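Local coordinates for protein tRNA delta(2)-isopentenylpyrophosphate transferase (Staphylococcus epidermidis ATCC 12228, PDB 3D3Q) that probably transfers a dimethylallyl group from dimethylallyl diphosphate to the adenine at position 37 of tRNAs that read codons beginning with uridine, at residues 28-33 and 303-308; 198-203 and 286-291; 203-208 and 293-298; 216-221 and 267-272. One frame throughout, in Å; residues are numbered along the deposited sequence.

Contact 1. Residues 28-33 and 303-308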
loop_
_atom_site.group_PDB
_atom_site.type_symbol
_atom_site.label_atom_id
_atom_site.label_comp_id
_atom_site.label_asym_id
_atom_site.label_seq_id
_atom_site.Cartn_x
_atom_site.Cartn_y
_atom_site.Cartn_z
ATOM N N ALA A 28 -17.327 -3.463 -0.193
ATOM C CA ALA A 28 -18.200 -2.535 -0.873
ATOM C C ALA A 28 -19.584 -3.132 -1.044
ATOM O O ALA A 28 -20.589 -2.417 -1.012
ATOM C CB ALA A 28 -17.624 -2.175 -2.219
ATOM N N LYS A 29 -19.647 -4.445 -1.226
ATOM C CA LYS A 29 -20.932 -5.106 -1.396
ATOM C C LYS A 29 -21.645 -5.366 -0.081
ATOM O O LYS A 29 -22.861 -5.481 -0.069
ATOM C CB LYS A 29 -20.768 -6.433 -2.138
ATOM C CG LYS A 29 -20.465 -6.295 -3.619
ATOM C CD LYS A 29 -20.795 -7.592 -4.368
ATOM C CE LYS A 29 -20.015 -8.803 -3.822
ATOM N NZ LYS A 29 -20.371 -10.090 -4.503
ATOM N N LYS A 30 -20.909 -5.464 1.021
ATOM C CA LYS A 30 -21.552 -5.723 2.297
ATOM C C LYS A 30 -21.944 -4.424 3.002
ATOM O O LYS A 30 -22.771 -4.443 3.908
ATOM C CB LYS A 30 -20.636 -6.570 3.193
ATOM C CG LYS A 30 -21.300 -7.171 4.427
ATOM C CD LYS A 30 -20.292 -7.969 5.241
ATOM C CE LYS A 30 -20.955 -8.760 6.363
ATOM N NZ LYS A 30 -19.976 -9.673 7.038
ATOM N N PHE A 31 -21.364 -3.298 2.581
ATOM C CA PHE A 31 -21.663 -1.995 3.182
ATOM C C PHE A 31 -21.947 -0.962 2.115
ATOM O O PHE A 31 -21.610 0.210 2.275
ATOM C CB PHE A 31 -20.492 -1.533 4.034
ATOM C CG PHE A 31 -20.161 -2.475 5.135
ATOM C CD1 PHE A 31 -20.856 -2.428 6.336
ATOM C CD2 PHE A 31 -19.200 -3.461 4.953
ATOM C CE1 PHE A 31 -20.598 -3.358 7.348
ATOM C CE2 PHE A 31 -18.931 -4.398 5.952
ATOM C CZ PHE A 31 -19.631 -4.350 7.154
ATOM N N ASN A 32 -22.590 -1.414 1.039
ATOM C CA ASN A 32 -22.937 -0.588 -0.128
ATOM C C ASN A 32 -22.084 0.673 -0.218
ATOM O O ASN A 32 -22.557 1.796 -0.020
ATOM C CB ASN A 32 -24.438 -0.230 -0.138
ATOM C CG ASN A 32 -24.798 0.818 0.904
ATOM O OD1 ASN A 32 -24.373 0.725 2.061
ATOM N ND2 ASN A 32 -25.596 1.810 0.509
ATOM N N GLY A 33 -20.806 0.461 -0.506
ATOM C CA GLY A 33 -19.888 1.569 -0.639
ATOM C C GLY A 33 -19.401 1.664 -2.071
ATOM O O GLY A 33 -19.878 0.949 -2.950
HETATM N N MSE A 303 -10.991 -12.417 5.910
HETATM C CA MSE A 303 -10.582 -11.035 6.029
HETATM C C MSE A 303 -11.825 -10.160 6.116
HETATM O O MSE A 303 -11.898 -9.275 6.956
HETATM C CB MSE A 303 -9.747 -10.620 4.825
HETATM C CG MSE A 303 -8.472 -11.417 4.640
HETATM SE SE MSE A 303 -7.291 -10.619 3.283
HETATM C CE MSE A 303 -7.384 -11.999 1.916
ATOM N N LEU A 304 -12.807 -10.421 5.253
ATOM C CA LEU A 304 -14.041 -9.647 5.247
ATOM C C LEU A 304 -14.716 -9.685 6.604
ATOM O O LEU A 304 -15.510 -8.811 6.925
ATOM C CB LEU A 304 -15.004 -10.158 4.172
ATOM C CG LEU A 304 -16.366 -9.467 4.026
ATOM C CD1 LEU A 304 -16.189 -7.998 3.725
ATOM C CD2 LEU A 304 -17.142 -10.133 2.913
ATOM N N ASP A 305 -14.408 -10.693 7.408
ATOM C CA ASP A 305 -15.008 -10.782 8.729
ATOM C C ASP A 305 -14.223 -9.990 9.733
ATOM O O ASP A 305 -14.790 -9.453 10.677
ATOM C CB ASP A 305 -15.112 -12.227 9.187
ATOM C CG ASP A 305 -16.239 -12.951 8.502
ATOM O OD1 ASP A 305 -17.362 -12.381 8.468
ATOM O OD2 ASP A 305 -16.020 -14.082 8.005
ATOM N N GLU A 306 -12.913 -9.939 9.544
ATOM C CA GLU A 306 -12.054 -9.180 10.436
ATOM C C GLU A 306 -12.462 -7.719 10.335
ATOM O O GLU A 306 -12.547 -7.013 11.341
ATOM C CB GLU A 306 -10.598 -9.336 10.020
ATOM C CG GLU A 306 -9.786 -10.219 10.945
ATOM C CD GLU A 306 -9.545 -9.573 12.284
ATOM O OE1 GLU A 306 -8.988 -8.447 12.296
ATOM O OE2 GLU A 306 -9.910 -10.190 13.315
ATOM N N ILE A 307 -12.717 -7.279 9.106
ATOM C CA ILE A 307 -13.118 -5.907 8.829
ATOM C C ILE A 307 -14.539 -5.648 9.309
ATOM O O ILE A 307 -14.861 -4.551 9.757
ATOM C CB ILE A 307 -13.037 -5.603 7.303
ATOM C CG1 ILE A 307 -11.584 -5.659 6.844
ATOM C CG2 ILE A 307 -13.605 -4.225 6.997
ATOM C CD1 ILE A 307 -11.411 -5.453 5.372
ATOM N N THR A 308 -15.387 -6.666 9.223
ATOM C CA THR A 308 -16.775 -6.522 9.627
ATOM C C THR A 308 -16.857 -6.329 11.137
ATOM O O THR A 308 -17.741 -5.641 11.636
ATOM C CB THR A 308 -17.603 -7.750 9.158
ATOM O OG1 THR A 308 -18.962 -7.352 8.940
ATOM C CG2 THR A 308 -17.558 -8.860 10.183
#
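Lys30, in the last turn of helix 20-30, reaches across to Leu304, Asp305 and Thr308 of helix 300-314. This is where the helix that follows the P-loop of the P-loop NTPase fold meets the last helix of the model, at the protein surface. CG of Lys30 stands anti to the backbone N (chi1 -167°) and the chain runs on extended. Its aliphatic part passes Leu304, with Lys30 CD 4.4 Å from Leu304 CD1; Leu304 also packs on Glu26 and Val27, one turn back in helix 20-30. At the tip, Lys30 NZ donates a hydrogen bond to Thr308 OG1 at 3.2 Å, the two side chains crossing at about a right angle. Asp305 OD1 lies 4.0 Å from Lys30 NZ, beyond salt-bridge range, yet near enough that its charge would favour an ammonium there. Phe31, the first residue to leave helical geometry, sends its ring the same way. Thr308 OG1 sits at the ring edge, near the ring plane, 3.6 Å from Phe31 CZ, so one hydroxyl oxygen meets both residues. Two residues on, the chain is tied back to the helix end by Gly33 N, which donates to Ala28 O at 2.9 Å.

Contact 2. Residues 198-203 and 286-291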
loop_
_atom_site.group_PDB
_atom_site.type_symbol
_atom_site.label_atom_id
_atom_site.label_comp_id
_atom_site.label_asym_id
_atom_site.label_seq_id
_atom_site.Cartn_x
_atom_site.Cartn_y
_atom_site.Cartn_z
ATOM N N THR A 198 -10.201 7.108 9.674
ATOM C CA THR A 198 -9.681 5.973 8.906
ATOM C C THR A 198 -9.637 4.591 9.547
ATOM O O THR A 198 -9.412 4.443 10.742
ATOM C CB THR A 198 -8.250 6.282 8.369
ATOM O OG1 THR A 198 -7.298 6.143 9.431
ATOM C CG2 THR A 198 -8.176 7.710 7.813
ATOM N N LEU A 199 -9.873 3.585 8.715
ATOM C CA LEU A 199 -9.820 2.195 9.129
ATOM C C LEU A 199 -8.789 1.586 8.180
ATOM O O LEU A 199 -9.124 0.860 7.252
ATOM C CB LEU A 199 -11.186 1.524 8.960
ATOM C CG LEU A 199 -11.284 0.013 9.212
ATOM C CD1 LEU A 199 -10.389 -0.437 10.362
ATOM C CD2 LEU A 199 -12.732 -0.308 9.494
ATOM N N LEU A 200 -7.528 1.924 8.418
ATOM C CA LEU A 200 -6.431 1.481 7.582
ATOM C C LEU A 200 -6.054 0.022 7.775
ATOM O O LEU A 200 -5.554 -0.366 8.828
ATOM C CB LEU A 200 -5.223 2.373 7.843
ATOM C CG LEU A 200 -4.015 2.248 6.931
ATOM C CD1 LEU A 200 -4.360 2.686 5.511
ATOM C CD2 LEU A 200 -2.898 3.116 7.492
ATOM N N ILE A 201 -6.296 -0.787 6.748
ATOM C CA ILE A 201 -5.970 -2.205 6.819
ATOM C C ILE A 201 -5.033 -2.602 5.660
ATOM O O ILE A 201 -5.140 -2.096 4.540
ATOM C CB ILE A 201 -7.273 -3.102 6.833
ATOM C CG1 ILE A 201 -7.809 -3.311 5.438
ATOM C CG2 ILE A 201 -8.379 -2.438 7.624
ATOM C CD1 ILE A 201 -7.375 -4.600 4.858
ATOM N N GLY A 202 -4.095 -3.498 5.954
ATOM C CA GLY A 202 -3.147 -3.949 4.954
ATOM C C GLY A 202 -3.024 -5.459 4.929
ATOM O O GLY A 202 -3.155 -6.113 5.962
ATOM N N ILE A 203 -2.790 -6.015 3.743
ATOM C CA ILE A 203 -2.635 -7.455 3.586
ATOM C C ILE A 203 -1.152 -7.774 3.556
ATOM O O ILE A 203 -0.424 -7.320 2.675
ATOM C CB ILE A 203 -3.264 -7.943 2.288
ATOM C CG1 ILE A 203 -4.725 -7.504 2.213
ATOM C CG2 ILE A 203 -3.174 -9.447 2.223
ATOM C CD1 ILE A 203 -5.386 -7.868 0.903
ATOM N N ASN A 286 6.697 1.159 8.808
ATOM C CA ASN A 286 7.512 2.112 9.536
ATOM C C ASN A 286 7.001 3.547 9.464
ATOM O O ASN A 286 7.733 4.481 9.778
ATOM C CB ASN A 286 8.942 2.070 8.996
ATOM C CG ASN A 286 9.583 0.714 9.142
ATOM O OD1 ASN A 286 10.636 0.442 8.551
ATOM N ND2 ASN A 286 8.957 -0.153 9.933
ATOM N N LYS A 287 5.760 3.742 9.051
ATOM C CA LYS A 287 5.248 5.097 8.929
ATOM C C LYS A 287 3.779 5.162 9.261
ATOM O O LYS A 287 3.283 6.168 9.771
ATOM C CB LYS A 287 5.433 5.611 7.499
ATOM C CG LYS A 287 6.849 5.593 6.961
ATOM C CD LYS A 287 7.668 6.720 7.543
ATOM C CE LYS A 287 8.979 6.901 6.779
ATOM N NZ LYS A 287 8.770 7.204 5.328
HETATM N N MSE A 288 3.077 4.083 8.955
HETATM C CA MSE A 288 1.643 4.024 9.189
HETATM C C MSE A 288 1.306 3.033 10.262
HETATM O O MSE A 288 2.069 2.114 10.562
HETATM C CB MSE A 288 0.910 3.585 7.926
HETATM C CG MSE A 288 1.350 4.260 6.651
HETATM SE SE MSE A 288 0.594 5.988 6.433
HETATM C CE MSE A 288 -1.114 5.462 5.686
ATOM N N ASN A 289 0.134 3.225 10.830
ATOM C CA ASN A 289 -0.341 2.327 11.844
ATOM C C ASN A 289 -1.437 1.552 11.135
ATOM O O ASN A 289 -2.607 1.917 11.185
ATOM C CB ASN A 289 -0.912 3.108 13.021
ATOM C CG ASN A 289 -1.319 2.205 14.154
ATOM O OD1 ASN A 289 -0.490 1.468 14.699
ATOM N ND2 ASN A 289 -2.600 2.241 14.515
ATOM N N VAL A 290 -1.035 0.496 10.445
ATOM C CA VAL A 290 -1.962 -0.336 9.700
ATOM C C VAL A 290 -2.362 -1.596 10.464
ATOM O O VAL A 290 -1.548 -2.185 11.179
ATOM C CB VAL A 290 -1.339 -0.803 8.370
ATOM C CG1 VAL A 290 -2.390 -1.466 7.511
ATOM C CG2 VAL A 290 -0.700 0.365 7.657
ATOM N N HIS A 291 -3.622 -2.007 10.297
ATOM C CA HIS A 291 -4.154 -3.227 10.921
ATOM C C HIS A 291 -3.913 -4.305 9.861
ATOM O O HIS A 291 -4.725 -4.511 8.968
ATOM C CB HIS A 291 -5.655 -3.072 11.210
ATOM C CG HIS A 291 -6.245 -4.199 12.004
ATOM N ND1 HIS A 291 -6.370 -5.478 11.505
ATOM C CD2 HIS A 291 -6.778 -4.227 13.248
ATOM C CE1 HIS A 291 -6.959 -6.247 12.405
ATOM N NE2 HIS A 291 -7.217 -5.511 13.471
#
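Leu200 and Val290 meet with matching first torsions: Leu200 CG is anti to its backbone N (chi1 -171°), and so is Val290 CG1 (chi1 -170°), which leaves Val290 CG2 beside the valine N. They cross obliquely where strand 197-204 takes on strand 291-294, the outermost parallel strand on this side of the P-loop NTPase sheet. Val290 CG2 touches Leu200 CD2 at 3.5 Å. Leu200 CD2 is met from another direction by Met288, a selenomethionine whose chain bends twice beyond CG and crosses the leucine at about a right angle, its CE 3.5 Å from that methyl. Met288 also touches Ile109 and Leu113 of helix 106-113, and Leu200 touches Val11 of strand 8-13, so the loop before the edge strand closes over an apolar patch. The other valine methyl, Val290 CG1, lies against backbone, 3.4 Å from Ile201 C. Then the ladder starts. His291 pairs with Ile201 and bonds to the residues before and after it, as parallel strands do: His291 N gives a nearly straight bond (172°) to Leu200 O at 2.9 Å, and Gly202 N approaches His291 O from above the carbonyl plane at 3.2 Å.

Contact 3. Residues 203-208 and 293-298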
loop_
_atom_site.group_PDB
_atom_site.type_symbol
_atom_site.label_atom_id
_atom_site.label_comp_id
_atom_site.label_asym_id
_atom_site.label_seq_id
_atom_site.Cartn_x
_atom_site.Cartn_y
_atom_site.Cartn_z
ATOM N N ILE A 203 -2.790 -6.015 3.743
ATOM C CA ILE A 203 -2.635 -7.455 3.586
ATOM C C ILE A 203 -1.152 -7.774 3.556
ATOM O O ILE A 203 -0.424 -7.320 2.675
ATOM C CB ILE A 203 -3.264 -7.943 2.288
ATOM C CG1 ILE A 203 -4.725 -7.504 2.213
ATOM C CG2 ILE A 203 -3.174 -9.447 2.223
ATOM C CD1 ILE A 203 -5.386 -7.868 0.903
ATOM N N GLU A 204 -0.712 -8.564 4.520
ATOM C CA GLU A 204 0.694 -8.908 4.641
ATOM C C GLU A 204 0.991 -10.367 4.293
ATOM O O GLU A 204 0.087 -11.172 4.111
ATOM C CB GLU A 204 1.133 -8.630 6.076
ATOM C CG GLU A 204 2.614 -8.791 6.339
ATOM C CD GLU A 204 2.911 -9.059 7.799
ATOM O OE1 GLU A 204 2.454 -10.114 8.305
ATOM O OE2 GLU A 204 3.592 -8.215 8.429
HETATM N N MSE A 205 2.272 -10.704 4.214
HETATM C CA MSE A 205 2.678 -12.061 3.915
HETATM C C MSE A 205 4.192 -12.146 4.018
HETATM O O MSE A 205 4.875 -11.126 3.975
HETATM C CB MSE A 205 2.201 -12.449 2.519
HETATM C CG MSE A 205 2.642 -11.474 1.455
HETATM SE SE MSE A 205 1.617 -11.627 -0.184
HETATM C CE MSE A 205 2.405 -13.277 -0.828
ATOM N N SER A 206 4.713 -13.361 4.167
ATOM C CA SER A 206 6.149 -13.560 4.302
ATOM C C SER A 206 6.871 -13.194 3.022
ATOM O O SER A 206 6.308 -13.306 1.936
ATOM C CB SER A 206 6.458 -15.013 4.671
ATOM O OG SER A 206 6.253 -15.901 3.579
ATOM N N ARG A 207 8.121 -12.757 3.148
ATOM C CA ARG A 207 8.904 -12.370 1.982
ATOM C C ARG A 207 9.008 -13.544 1.020
ATOM O O ARG A 207 9.087 -13.355 -0.195
ATOM C CB ARG A 207 10.321 -11.920 2.380
ATOM C CG ARG A 207 10.901 -10.855 1.436
ATOM C CD ARG A 207 12.389 -11.003 1.113
ATOM N NE ARG A 207 13.283 -11.002 2.230
ATOM C CZ ARG A 207 14.400 -11.691 2.477
ATOM N NH1 ARG A 207 14.966 -11.405 3.626
ATOM N NH2 ARG A 207 14.948 -12.623 1.696
ATOM N N GLU A 208 9.014 -14.756 1.565
ATOM C CA GLU A 208 9.110 -15.953 0.738
ATOM C C GLU A 208 7.916 -16.025 -0.215
ATOM O O GLU A 208 8.085 -16.017 -1.437
ATOM C CB GLU A 208 9.130 -17.225 1.602
ATOM C CG GLU A 208 10.332 -17.413 2.544
ATOM C CD GLU A 208 10.128 -16.790 3.930
ATOM O OE1 GLU A 208 10.536 -15.623 4.119
ATOM O OE2 GLU A 208 9.550 -17.465 4.822
ATOM N N LEU A 293 -3.529 -7.861 7.978
ATOM C CA LEU A 293 -4.224 -9.144 7.873
ATOM C C LEU A 293 -3.224 -10.048 7.197
ATOM O O LEU A 293 -2.832 -9.781 6.064
ATOM C CB LEU A 293 -5.459 -9.034 6.983
ATOM C CG LEU A 293 -6.479 -8.036 7.500
ATOM C CD1 LEU A 293 -7.680 -7.945 6.574
ATOM C CD2 LEU A 293 -6.891 -8.470 8.897
ATOM N N ASN A 294 -2.811 -11.112 7.877
ATOM C CA ASN A 294 -1.827 -12.045 7.316
ATOM C C ASN A 294 -2.476 -12.958 6.257
ATOM O O ASN A 294 -3.189 -13.889 6.583
ATOM C CB ASN A 294 -1.209 -12.860 8.463
ATOM C CG ASN A 294 0.000 -13.674 8.030
ATOM O OD1 ASN A 294 0.749 -14.166 8.877
ATOM N ND2 ASN A 294 0.192 -13.827 6.714
ATOM N N LYS A 295 -2.221 -12.669 4.988
ATOM C CA LYS A 295 -2.785 -13.427 3.890
ATOM C C LYS A 295 -2.403 -14.904 3.921
ATOM O O LYS A 295 -3.077 -15.742 3.317
ATOM C CB LYS A 295 -2.335 -12.827 2.572
ATOM C CG LYS A 295 -2.983 -13.415 1.373
ATOM C CD LYS A 295 -2.016 -13.485 0.217
ATOM C CE LYS A 295 -2.674 -13.022 -1.064
ATOM N NZ LYS A 295 -4.060 -13.520 -1.195
ATOM N N GLU A 296 -1.331 -15.237 4.627
ATOM C CA GLU A 296 -0.890 -16.626 4.716
ATOM C C GLU A 296 -1.615 -17.409 5.804
ATOM O O GLU A 296 -1.203 -18.513 6.161
ATOM C CB GLU A 296 0.617 -16.667 4.979
ATOM C CG GLU A 296 1.464 -16.252 3.798
ATOM C CD GLU A 296 2.938 -16.147 4.144
ATOM O OE1 GLU A 296 3.760 -15.963 3.219
ATOM O OE2 GLU A 296 3.276 -16.242 5.345
ATOM N N ARG A 297 -2.709 -16.846 6.302
ATOM C CA ARG A 297 -3.466 -17.462 7.383
ATOM C C ARG A 297 -4.959 -17.136 7.301
ATOM O O ARG A 297 -5.785 -17.739 7.981
ATOM C CB ARG A 297 -2.862 -16.993 8.720
ATOM C CG ARG A 297 -3.644 -17.324 9.966
ATOM C CD ARG A 297 -4.595 -16.196 10.279
ATOM N NE ARG A 297 -4.981 -16.188 11.652
ATOM C CZ ARG A 297 -6.163 -16.121 12.256
ATOM N NH1 ARG A 297 -7.354 -16.049 11.658
ATOM N NH2 ARG A 297 -6.086 -16.109 13.575
HETATM N N MSE A 298 -5.298 -16.188 6.446
HETATM C CA MSE A 298 -6.678 -15.793 6.284
HETATM C C MSE A 298 -7.091 -15.824 4.826
HETATM O O MSE A 298 -6.264 -15.713 3.925
HETATM C CB MSE A 298 -6.891 -14.391 6.818
HETATM C CG MSE A 298 -6.796 -14.280 8.316
HETATM SE SE MSE A 298 -7.034 -12.438 8.888
HETATM C CE MSE A 298 -5.207 -12.085 9.503
#
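Ile203 and Glu204 pair with Leu293 and Asn294 in a parallel beta ladder at the C-terminal end of the last two strands of the P-loop NTPase sheet. Here residues 203-208 turn into helix 207-224, and the chain at 293-298 leaves the sheet. Two backbone bonds carry it: Glu204 N to Leu293 O at 2.9 Å (166°) and Lys295 N to Glu204 O, also 2.9 Å. Glu204 thus bonds to both neighbours of its partner Asn294, while its carboxylate forms a salt bridge with Lys285. Beyond the ladder the contact passes to the helix start. Ser206 is the N-cap, its OG accepting from Thr209 N, and the extended chain of Glu296 brings a carboxylate up to it and to Thr209 OG1. The position of Glu296 OE1 is less certain, but as modelled it takes a weak bond from Ser206 N at 2.9 Å. On the face of Ile203 and Leu293, Ile203 CG2 packs against Lys295 CB at 3.5 Å. CG2 stands anti to the isoleucine N, which places it beside the carbonyl, and the same side chain touches Ser18 of the P-loop, a probable substrate-binding residue. Arg213 of helix 207-224 touches both Lys295 and the selenomethionine Met205, which lie side by side, pointing the same way, with Met205 SE 4.1 Å from Lys295 CD.

Contact 4. Residues 216-221 and 267-272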
loop_
_atom_site.group_PDB
_atom_site.type_symbol
_atom_site.label_atom_id
_atom_site.label_comp_id
_atom_site.label_asym_id
_atom_site.label_seq_id
_atom_site.Cartn_x
_atom_site.Cartn_y
_atom_site.Cartn_z
ATOM N N LYS A 216 5.334 -15.122 -10.151
ATOM C CA LYS A 216 4.233 -15.768 -10.841
ATOM C C LYS A 216 3.269 -14.785 -11.504
ATOM O O LYS A 216 2.645 -15.116 -12.504
ATOM C CB LYS A 216 3.477 -16.685 -9.881
ATOM C CG LYS A 216 2.394 -17.504 -10.558
ATOM C CD LYS A 216 2.246 -18.902 -9.948
ATOM C CE LYS A 216 1.212 -19.744 -10.710
ATOM N NZ LYS A 216 1.144 -21.142 -10.212
ATOM N N ARG A 217 3.154 -13.578 -10.967
ATOM C CA ARG A 217 2.252 -12.600 -11.557
ATOM C C ARG A 217 2.875 -11.975 -12.792
ATOM O O ARG A 217 2.175 -11.530 -13.703
ATOM C CB ARG A 217 1.904 -11.523 -10.539
ATOM C CG ARG A 217 1.037 -10.420 -11.069
ATOM C CD ARG A 217 0.721 -9.465 -9.942
ATOM N NE ARG A 217 1.917 -8.947 -9.252
ATOM C CZ ARG A 217 2.695 -7.968 -9.712
ATOM N NH1 ARG A 217 3.753 -7.569 -9.008
ATOM N NH2 ARG A 217 2.418 -7.392 -10.877
ATOM N N VAL A 218 4.200 -11.942 -12.822
ATOM C CA VAL A 218 4.897 -11.377 -13.962
ATOM C C VAL A 218 4.756 -12.375 -15.103
ATOM O O VAL A 218 4.596 -11.987 -16.254
ATOM C CB VAL A 218 6.398 -11.101 -13.631
ATOM C CG1 VAL A 218 7.123 -10.582 -14.859
ATOM C CG2 VAL A 218 6.506 -10.073 -12.520
ATOM N N ASP A 219 4.787 -13.667 -14.779
ATOM C CA ASP A 219 4.647 -14.698 -15.809
ATOM C C ASP A 219 3.278 -14.593 -16.450
ATOM O O ASP A 219 3.153 -14.674 -17.668
ATOM C CB ASP A 219 4.822 -16.106 -15.229
ATOM C CG ASP A 219 6.252 -16.391 -14.799
ATOM O OD1 ASP A 219 7.178 -15.727 -15.327
ATOM O OD2 ASP A 219 6.455 -17.296 -13.943
ATOM N N ILE A 220 2.249 -14.417 -15.629
ATOM C CA ILE A 220 0.893 -14.314 -16.144
ATOM C C ILE A 220 0.719 -13.095 -17.044
ATOM O O ILE A 220 0.110 -13.188 -18.106
ATOM C CB ILE A 220 -0.123 -14.233 -15.007
ATOM C CG1 ILE A 220 0.085 -15.394 -14.036
ATOM C CG2 ILE A 220 -1.527 -14.273 -15.576
ATOM C CD1 ILE A 220 -0.783 -15.319 -12.799
HETATM N N MSE A 221 1.250 -11.953 -16.614
HETATM C CA MSE A 221 1.135 -10.733 -17.407
HETATM C C MSE A 221 1.716 -10.940 -18.802
HETATM O O MSE A 221 1.097 -10.562 -19.799
HETATM C CB MSE A 221 1.863 -9.563 -16.745
HETATM C CG MSE A 221 1.419 -9.219 -15.336
HETATM SE SE MSE A 221 2.015 -7.426 -14.821
HETATM C CE MSE A 221 3.940 -7.607 -15.041
ATOM N N GLU A 267 13.911 -10.843 -16.493
ATOM C CA GLU A 267 14.651 -11.076 -15.260
ATOM C C GLU A 267 14.668 -9.803 -14.412
ATOM O O GLU A 267 14.516 -9.854 -13.187
ATOM C CB GLU A 267 16.079 -11.482 -15.576
ATOM C CG GLU A 267 16.959 -11.411 -14.365
ATOM C CD GLU A 267 17.657 -12.709 -14.073
ATOM O OE1 GLU A 267 18.659 -13.004 -14.768
ATOM O OE2 GLU A 267 17.185 -13.443 -13.170
ATOM N N LYS A 268 14.857 -8.661 -15.077
ATOM C CA LYS A 268 14.887 -7.369 -14.403
ATOM C C LYS A 268 13.487 -6.897 -14.019
ATOM O O LYS A 268 13.314 -6.186 -13.027
ATOM C CB LYS A 268 15.574 -6.328 -15.290
ATOM C CG LYS A 268 17.050 -6.625 -15.524
ATOM C CD LYS A 268 17.790 -5.452 -16.162
ATOM C CE LYS A 268 17.217 -5.100 -17.545
ATOM N NZ LYS A 268 17.963 -3.997 -18.245
ATOM N N LEU A 269 12.491 -7.295 -14.804
ATOM C CA LEU A 269 11.108 -6.927 -14.525
ATOM C C LEU A 269 10.610 -7.585 -13.227
ATOM O O LEU A 269 9.939 -6.944 -12.418
ATOM C CB LEU A 269 10.210 -7.325 -15.706
ATOM C CG LEU A 269 8.689 -7.244 -15.541
ATOM C CD1 LEU A 269 8.286 -5.861 -15.093
ATOM C CD2 LEU A 269 8.017 -7.590 -16.858
ATOM N N LYS A 270 10.939 -8.859 -13.024
ATOM C CA LYS A 270 10.517 -9.561 -11.812
ATOM C C LYS A 270 11.307 -9.046 -10.614
ATOM O O LYS A 270 10.834 -9.098 -9.480
ATOM C CB LYS A 270 10.742 -11.066 -11.949
ATOM C CG LYS A 270 9.997 -11.721 -13.113
ATOM C CD LYS A 270 10.250 -13.226 -13.152
ATOM C CE LYS A 270 9.574 -13.873 -14.335
ATOM N NZ LYS A 270 9.615 -15.343 -14.217
ATOM N N GLN A 271 12.518 -8.560 -10.866
ATOM C CA GLN A 271 13.334 -8.038 -9.791
ATOM C C GLN A 271 12.755 -6.701 -9.327
ATOM O O GLN A 271 12.347 -6.573 -8.176
ATOM C CB GLN A 271 14.783 -7.863 -10.248
ATOM C CG GLN A 271 15.757 -7.748 -9.091
ATOM C CD GLN A 271 17.073 -7.099 -9.471
ATOM O OE1 GLN A 271 18.005 -7.065 -8.666
ATOM N NE2 GLN A 271 17.153 -6.572 -10.693
ATOM N N HIS A 272 12.710 -5.707 -10.216
ATOM C CA HIS A 272 12.151 -4.390 -9.870
ATOM C C HIS A 272 10.803 -4.567 -9.174
ATOM O O HIS A 272 10.429 -3.765 -8.329
ATOM C CB HIS A 272 11.910 -3.536 -11.123
ATOM C CG HIS A 272 13.155 -3.055 -11.795
ATOM N ND1 HIS A 272 14.109 -3.908 -12.304
ATOM C CD2 HIS A 272 13.583 -1.802 -12.070
ATOM C CE1 HIS A 272 15.073 -3.202 -12.867
ATOM N NE2 HIS A 272 14.778 -1.922 -12.739
#
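Val218 of helix 207-224 supplies the apolar centre of this contact, pushing into segment 267-272 of helix 262-286 between Leu269 and the stem of Lys270. Its CG1 touches Leu269 CD2 at 3.7 Å, the two side chains sliding past each other in opposite directions. The same methyl, Val218 CG1, meets Lys270 CG at 3.6 Å, so the lysine's methylene groups serve as part of the hydrophobic surface. Selenomethionine Met221, one turn further on, adds a looser contact, its CE 4.5 Å from Leu269 CD2. Leu226 of helix 226-235 touches both Met221 and Leu269 and extends the apolar cluster.

The polar part is a single salt bridge beside this patch. Lys270 CG lies beside the backbone N (chi1 -59°), and the chain then stretches out past Val218 until NZ reaches Asp219 OD1 at 2.7 Å. The ammonium comes on the syn side of that oxygen, 20° out of the carboxylate plane, and the two side chains cross at about a right angle. The lysine therefore packs with its stem and pairs with its tip.

The axes of the two short segments come within 9.9 Å, their N-to-C directions 132° apart. Close by, Arg217 touches Thr16 of the P-loop, a probable substrate-binding residue. An apolar patch of Val218, Leu269 and the Lys270 stem, flanked by one ion pair, thus joins two helices of the long helical connection between parallel strands 197-204 and 291-294, an elaborated beta-alpha-beta crossover.

Contacts 2 and 3 are consecutive stages of one parallel ladder, sharing Ile203 and joined by a probable bond between Gly202 O and Leu293 N; both are partly buried and rest on backbone hydrogen bonds. Contacts 1 and 4 join helices through side chains, each with a lysine whose stem packs and whose tip finds an oxygen: a threonine hydroxyl in surface contact 1, an aspartate in the largely buried contact 4. Helix 300-314 of contact 1 follows the edge strand and packs on it, Met303 and Glu306 touching Leu293. Contact 4 lies apart, about 9 Å at nearest atoms from contact 3, though helix 207-224 serves both.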